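Local atomic coordinates of CDP-4-keto-6-deoxy-D-glucose-3-dehydrase (Yersinia pseudotuberculosis, PDB entry 3BB8), a protein that binds pyridoxal 5'-phosphate and probably catalyses the dehydration at C3 of CDP-4-keto-6-deoxy-D-glucose during deoxysugar synthesis for lipopolysaccharide. Residues E190-A195 / K203-F208; E152-D157 / R393-L398. The protein carries 1 engineered substitution. All coordinates share one frame; numbering follows the deposited sequence.

Interaction 1. Residues E190-A195 / K203-F208; sequences EDCCDA and KMAGTF. With PLP (pyridoxal-5'-phosphate), chain C.
The carboxylate of E190 approaches the F208 ring obliquely, with E190 OE1 4.0 Å from F208 CD1, while K203 CD covers one ring face 3.6 Å above the plane, over the centre of F208, and K203 O lies in plane at its edge. CG of E190 stands beside its own backbone N (chi1 -85°), and the chain runs extended beyond it into the turn of 203-208. There F208 N donates to E190 OE1 (2.9 Å, 150°) on the syn side, 20° out of the carboxylate plane; G209 N is a further donor to OE1. G206 N also bonds E190 OE2, although that oxygen is less surely placed. G206 sits in a type II turn from M204 to T207, which T207 OG1 reinforces by donating to M204 O, and G206 CA lies 3.4 Å from C192 SG.

On the other side of the strand, D191 OD1 takes a hydrogen bond from PLP N1 (2.9 Å), and T123 is a second polar partner. D191 OD2 accepts from C193 N at 2.9 Å. This Asx turn steadies an aspartate paired with the pyridine nitrogen, a hallmark of the aspartate aminotransferase fold.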
loop_
_atom_site.group_PDB
_atom_site.type_symbol
_atom_site.label_atom_id
_atom_site.label_comp_id
_atom_site.label_asym_id
_atom_site.label_seq_id
_atom_site.Cartn_x
_atom_site.Cartn_y
_atom_site.Cartn_z
ATOM N N GLU A 190 2.193 3.460 19.326
ATOM C CA GLU A 190 2.375 4.901 19.205
ATOM C C GLU A 190 2.311 5.377 17.755
ATOM O O GLU A 190 3.262 5.178 16.997
ATOM C CB GLU A 190 3.744 5.312 19.737
ATOM C CG GLU A 190 3.876 5.549 21.218
ATOM C CD GLU A 190 5.302 5.942 21.563
ATOM O OE1 GLU A 190 6.144 5.038 21.763
ATOM O OE2 GLU A 190 5.593 7.155 21.603
ATOM N N ASP A 191 1.207 6.008 17.367
ATOM C CA ASP A 191 1.097 6.555 16.019
ATOM C C ASP A 191 1.849 7.887 16.066
ATOM O O ASP A 191 1.370 8.862 16.647
ATOM C CB ASP A 191 -0.374 6.781 15.649
ATOM C CG ASP A 191 -0.546 7.425 14.273
ATOM O OD1 ASP A 191 -1.672 7.342 13.726
ATOM O OD2 ASP A 191 0.428 8.017 13.744
ATOM N N CYS A 192 3.034 7.902 15.464
ATOM C CA CYS A 192 3.907 9.072 15.410
ATOM C C CYS A 192 3.944 9.631 13.996
ATOM O O CYS A 192 4.921 10.281 13.606
ATOM C CB CYS A 192 5.336 8.683 15.817
ATOM S SG CYS A 192 5.472 7.984 17.473
ATOM N N CYS A 193 2.889 9.383 13.226
ATOM C CA CYS A 193 2.847 9.871 11.853
ATOM C C CYS A 193 2.986 11.389 11.724
ATOM O O CYS A 193 3.375 11.893 10.666
ATOM C CB CYS A 193 1.572 9.389 11.162
ATOM S SG CYS A 193 1.609 7.604 10.769
ATOM N N ASP A 194 2.661 12.123 12.784
ATOM C CA ASP A 194 2.796 13.581 12.741
ATOM C C ASP A 194 3.762 14.039 13.822
ATOM O O ASP A 194 3.807 15.231 14.150
ATOM C CB ASP A 194 1.458 14.274 13.004
ATOM C CG ASP A 194 0.387 13.889 12.014
ATOM O OD1 ASP A 194 0.675 13.802 10.805
ATOM O OD2 ASP A 194 -0.761 13.696 12.449
ATOM N N ALA A 195 4.531 13.102 14.373
ATOM C CA ALA A 195 5.445 13.429 15.461
ATOM C C ALA A 195 6.887 12.945 15.320
ATOM O O ALA A 195 7.507 12.558 16.313
ATOM C CB ALA A 195 4.862 12.914 16.771
ATOM N N LYS A 203 13.183 11.185 25.813
ATOM C CA LYS A 203 13.178 9.990 24.966
ATOM C C LYS A 203 12.336 10.143 23.687
ATOM O O LYS A 203 11.160 10.513 23.741
ATOM C CB LYS A 203 12.681 8.794 25.791
ATOM C CG LYS A 203 12.709 7.444 25.082
ATOM C CD LYS A 203 12.136 6.346 25.982
ATOM C CE LYS A 203 12.188 4.975 25.317
ATOM N NZ LYS A 203 13.569 4.602 24.887
ATOM N N MET A 204 12.952 9.844 22.546
ATOM C CA MET A 204 12.314 9.933 21.227
ATOM C C MET A 204 10.929 9.275 21.166
ATOM O O MET A 204 10.743 8.150 21.631
ATOM C CB MET A 204 13.223 9.288 20.182
ATOM C CG MET A 204 12.764 9.482 18.756
ATOM S SD MET A 204 12.877 11.202 18.253
ATOM C CE MET A 204 14.618 11.342 17.844
ATOM N N ALA A 205 9.963 9.980 20.584
ATOM C CA ALA A 205 8.594 9.470 20.471
ATOM C C ALA A 205 8.491 8.237 19.575
ATOM O O ALA A 205 9.034 8.213 18.477
ATOM C CB ALA A 205 7.675 10.561 19.943
ATOM N N GLY A 206 7.775 7.223 20.047
ATOM C CA GLY A 206 7.611 6.014 19.267
ATOM C C GLY A 206 8.430 4.867 19.813
ATOM O O GLY A 206 8.343 3.734 19.326
ATOM N N THR A 207 9.213 5.158 20.844
ATOM C CA THR A 207 10.065 4.155 21.457
ATOM C C THR A 207 9.655 3.833 22.893
ATOM O O THR A 207 10.408 3.206 23.634
ATOM C CB THR A 207 11.535 4.611 21.424
ATOM O OG1 THR A 207 11.743 5.649 22.388
ATOM C CG2 THR A 207 11.874 5.167 20.047
ATOM N N PHE A 208 8.457 4.254 23.284
ATOM C CA PHE A 208 7.978 3.977 24.634
ATOM C C PHE A 208 7.077 2.751 24.604
ATOM O O PHE A 208 6.950 2.028 25.594
ATOM C CB PHE A 208 7.176 5.157 25.198
ATOM C CG PHE A 208 7.976 6.426 25.375
ATOM C CD1 PHE A 208 8.445 7.135 24.274
ATOM C CD2 PHE A 208 8.229 6.929 26.651
ATOM C CE1 PHE A 208 9.151 8.324 24.436
ATOM C CE2 PHE A 208 8.934 8.119 26.824
ATOM C CZ PHE A 208 9.395 8.818 25.711
HETATM N N1 PLP C . -2.200 9.158 11.493
HETATM C C2 PLP C . -2.040 10.532 11.575
HETATM C C2A PLP C . -2.243 11.186 12.935
HETATM C C3 PLP C . -1.696 11.278 10.408
HETATM O O3 PLP C . -1.535 12.619 10.443
HETATM C C4 PLP C . -1.506 10.592 9.133
HETATM C C4A PLP C . -1.097 11.456 7.890
HETATM C C5 PLP C . -1.697 9.171 9.112
HETATM C C6 PLP C . -2.047 8.483 10.338
HETATM C C5A PLP C . -1.561 8.262 7.929
HETATM O O4P PLP C . -0.593 8.630 7.051
HETATM P P PLP C . -0.729 8.603 5.450
HETATM O O1P PLP C . 0.690 8.610 4.920
HETATM O O2P PLP C . -1.521 9.986 5.068
HETATM O O3P PLP C . -1.530 7.373 5.010
#

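Interaction 2. Residues E152-D157 / R393-L398; sequences EAAVSD and RVVGEL
A154 and V395 bring the two backbones together, their CA atoms 5.6 Å apart, where the short, weakly bonded helix 151-154 gives way to loop beside segment 393-398, which begins in strand 393-394. V395 carries the apolar half of the contact with both of its methyl branches. CG2 lies against A154, 3.5 Å from A154 CA and 3.7 Å from A154 CB. CG1, anti to the backbone N (chi1 177°), reaches instead over A153, 4.2 Å from A153 CB and 3.9 Å from A153 O. The valine thus straddles two successive residues of the helix, and A154 also rests on V135 and V137 of strand 133-140, alongside which strand 393-394 runs parallel.

The polar half belongs to R393. Its chain bends at chi3 (-54°), and the guanidinium presents its edge to the helix end, with A154 O near its plane, 3.5 Å from R393 NH2. No hydrogen bond spans the two segments, and S156 OG stays 4.1 Å from R393 NH2. Both side chains turn to E112 instead: R393 NE forms a salt bridge with its OE2, and S156 OG is hydrogen-bonded to its OE1. Polar cohesion between the segments is therefore largely indirect, mediated by a shared carboxylate, while their direct contact rests on van der Waals packing of the V395 methyls against two alanines.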
loop_
_atom_site.group_PDB
_atom_site.type_symbol
_atom_site.label_atom_id
_atom_site.label_comp_id
_atom_site.label_asym_id
_atom_site.label_seq_id
_atom_site.Cartn_x
_atom_site.Cartn_y
_atom_site.Cartn_z
ATOM N N GLU A 152 -7.774 4.654 32.383
ATOM C CA GLU A 152 -8.083 3.696 33.440
ATOM C C GLU A 152 -9.517 3.172 33.451
ATOM O O GLU A 152 -9.744 1.962 33.428
ATOM C CB GLU A 152 -7.768 4.337 34.793
ATOM C CG GLU A 152 -8.175 3.521 36.012
ATOM C CD GLU A 152 -7.226 2.376 36.303
ATOM O OE1 GLU A 152 -6.041 2.636 36.618
ATOM O OE2 GLU A 152 -7.673 1.214 36.220
ATOM N N ALA A 153 -10.485 4.080 33.492
ATOM C CA ALA A 153 -11.889 3.687 33.541
ATOM C C ALA A 153 -12.403 3.039 32.263
ATOM O O ALA A 153 -13.458 2.405 32.270
ATOM C CB ALA A 153 -12.755 4.892 33.896
ATOM N N ALA A 154 -11.670 3.198 31.165
ATOM C CA ALA A 154 -12.095 2.609 29.896
ATOM C C ALA A 154 -11.595 1.169 29.750
ATOM O O ALA A 154 -11.995 0.449 28.832
ATOM C CB ALA A 154 -11.598 3.458 28.733
ATOM N N VAL A 155 -10.722 0.753 30.661
ATOM C CA VAL A 155 -10.179 -0.597 30.625
ATOM C C VAL A 155 -11.185 -1.619 31.144
ATOM O O VAL A 155 -11.920 -1.357 32.100
ATOM C CB VAL A 155 -8.906 -0.705 31.468
ATOM C CG1 VAL A 155 -8.333 -2.109 31.358
ATOM C CG2 VAL A 155 -7.894 0.328 31.009
ATOM N N SER A 156 -11.219 -2.779 30.498
ATOM C CA SER A 156 -12.117 -3.852 30.899
ATOM C C SER A 156 -11.466 -5.203 30.628
ATOM O O SER A 156 -10.299 -5.279 30.238
ATOM C CB SER A 156 -13.449 -3.765 30.144
ATOM O OG SER A 156 -13.307 -4.143 28.788
ATOM N N ASP A 157 -12.233 -6.263 30.844
ATOM C CA ASP A 157 -11.754 -7.620 30.635
ATOM C C ASP A 157 -11.426 -7.889 29.167
ATOM O O ASP A 157 -10.682 -8.819 28.854
ATOM C CB ASP A 157 -12.807 -8.614 31.130
ATOM C CG ASP A 157 -14.197 -8.317 30.579
ATOM O OD1 ASP A 157 -14.662 -7.159 30.717
ATOM O OD2 ASP A 157 -14.828 -9.240 30.013
ATOM N N ARG A 393 -17.312 1.735 21.769
ATOM C CA ARG A 393 -17.724 2.134 23.104
ATOM C C ARG A 393 -17.036 3.439 23.449
ATOM O O ARG A 393 -15.916 3.699 23.004
ATOM C CB ARG A 393 -17.341 1.092 24.158
ATOM C CG ARG A 393 -18.079 -0.222 24.060
ATOM C CD ARG A 393 -18.060 -0.968 25.403
ATOM N NE ARG A 393 -16.715 -1.165 25.947
ATOM C CZ ARG A 393 -16.186 -0.449 26.937
ATOM N NH1 ARG A 393 -16.883 0.530 27.506
ATOM N NH2 ARG A 393 -14.963 -0.727 27.372
ATOM N N VAL A 394 -17.718 4.260 24.239
ATOM C CA VAL A 394 -17.166 5.529 24.682
ATOM C C VAL A 394 -17.396 5.662 26.187
ATOM O O VAL A 394 -18.530 5.631 26.665
ATOM C CB VAL A 394 -17.802 6.716 23.926
ATOM C CG1 VAL A 394 -19.296 6.565 23.889
ATOM C CG2 VAL A 394 -17.421 8.027 24.597
ATOM N N VAL A 395 -16.299 5.773 26.929
ATOM C CA VAL A 395 -16.357 5.907 28.376
ATOM C C VAL A 395 -16.298 7.378 28.760
ATOM O O VAL A 395 -15.319 8.059 28.477
ATOM C CB VAL A 395 -15.186 5.174 29.042
ATOM C CG1 VAL A 395 -15.229 5.385 30.544
ATOM C CG2 VAL A 395 -15.250 3.685 28.709
ATOM N N GLY A 396 -17.350 7.857 29.414
ATOM C CA GLY A 396 -17.398 9.254 29.809
ATOM C C GLY A 396 -17.966 10.067 28.666
ATOM O O GLY A 396 -18.687 9.529 27.828
ATOM N N GLU A 397 -17.654 11.357 28.620
ATOM C CA GLU A 397 -18.150 12.203 27.542
ATOM C C GLU A 397 -17.027 12.639 26.608
ATOM O O GLU A 397 -15.848 12.554 26.956
ATOM C CB GLU A 397 -18.861 13.443 28.104
ATOM C CG GLU A 397 -18.461 13.828 29.518
ATOM C CD GLU A 397 -19.055 12.890 30.560
ATOM O OE1 GLU A 397 -20.293 12.696 30.548
ATOM O OE2 GLU A 397 -18.288 12.350 31.390
ATOM N N LEU A 398 -17.402 13.096 25.418
ATOM C CA LEU A 398 -16.430 13.564 24.437
ATOM C C LEU A 398 -16.585 15.080 24.254
ATOM O O LEU A 398 -16.524 15.596 23.135
ATOM C CB LEU A 398 -16.633 12.834 23.099
ATOM C CG LEU A 398 -16.464 11.306 23.122
ATOM C CD1 LEU A 398 -16.755 10.736 21.749
ATOM C CD2 LEU A 398 -15.053 10.941 23.558
#

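Interactions 1 and 2 each reach the same mixed sheet through one segment, but in different regions of it. Strand 187-191 of interaction 1 and strand 393-394 of interaction 2 are separated by strands 159-165, 112-115 and 133-140, and the centres of the contacts lie 24 Å apart, with their nearest atoms about 16 Å from each other. Interaction 1 is buried, its centre about 9 Å from the centre of the chain, and its 190-195 segment forms part of the cofactor pocket, which S87 and S215 of the same chain and W247 of the second subunit help complete. Interaction 2 lies at the surface, away from that pocket. Along the chain, interaction 1 is nested inside the long loop that interaction 2 closes.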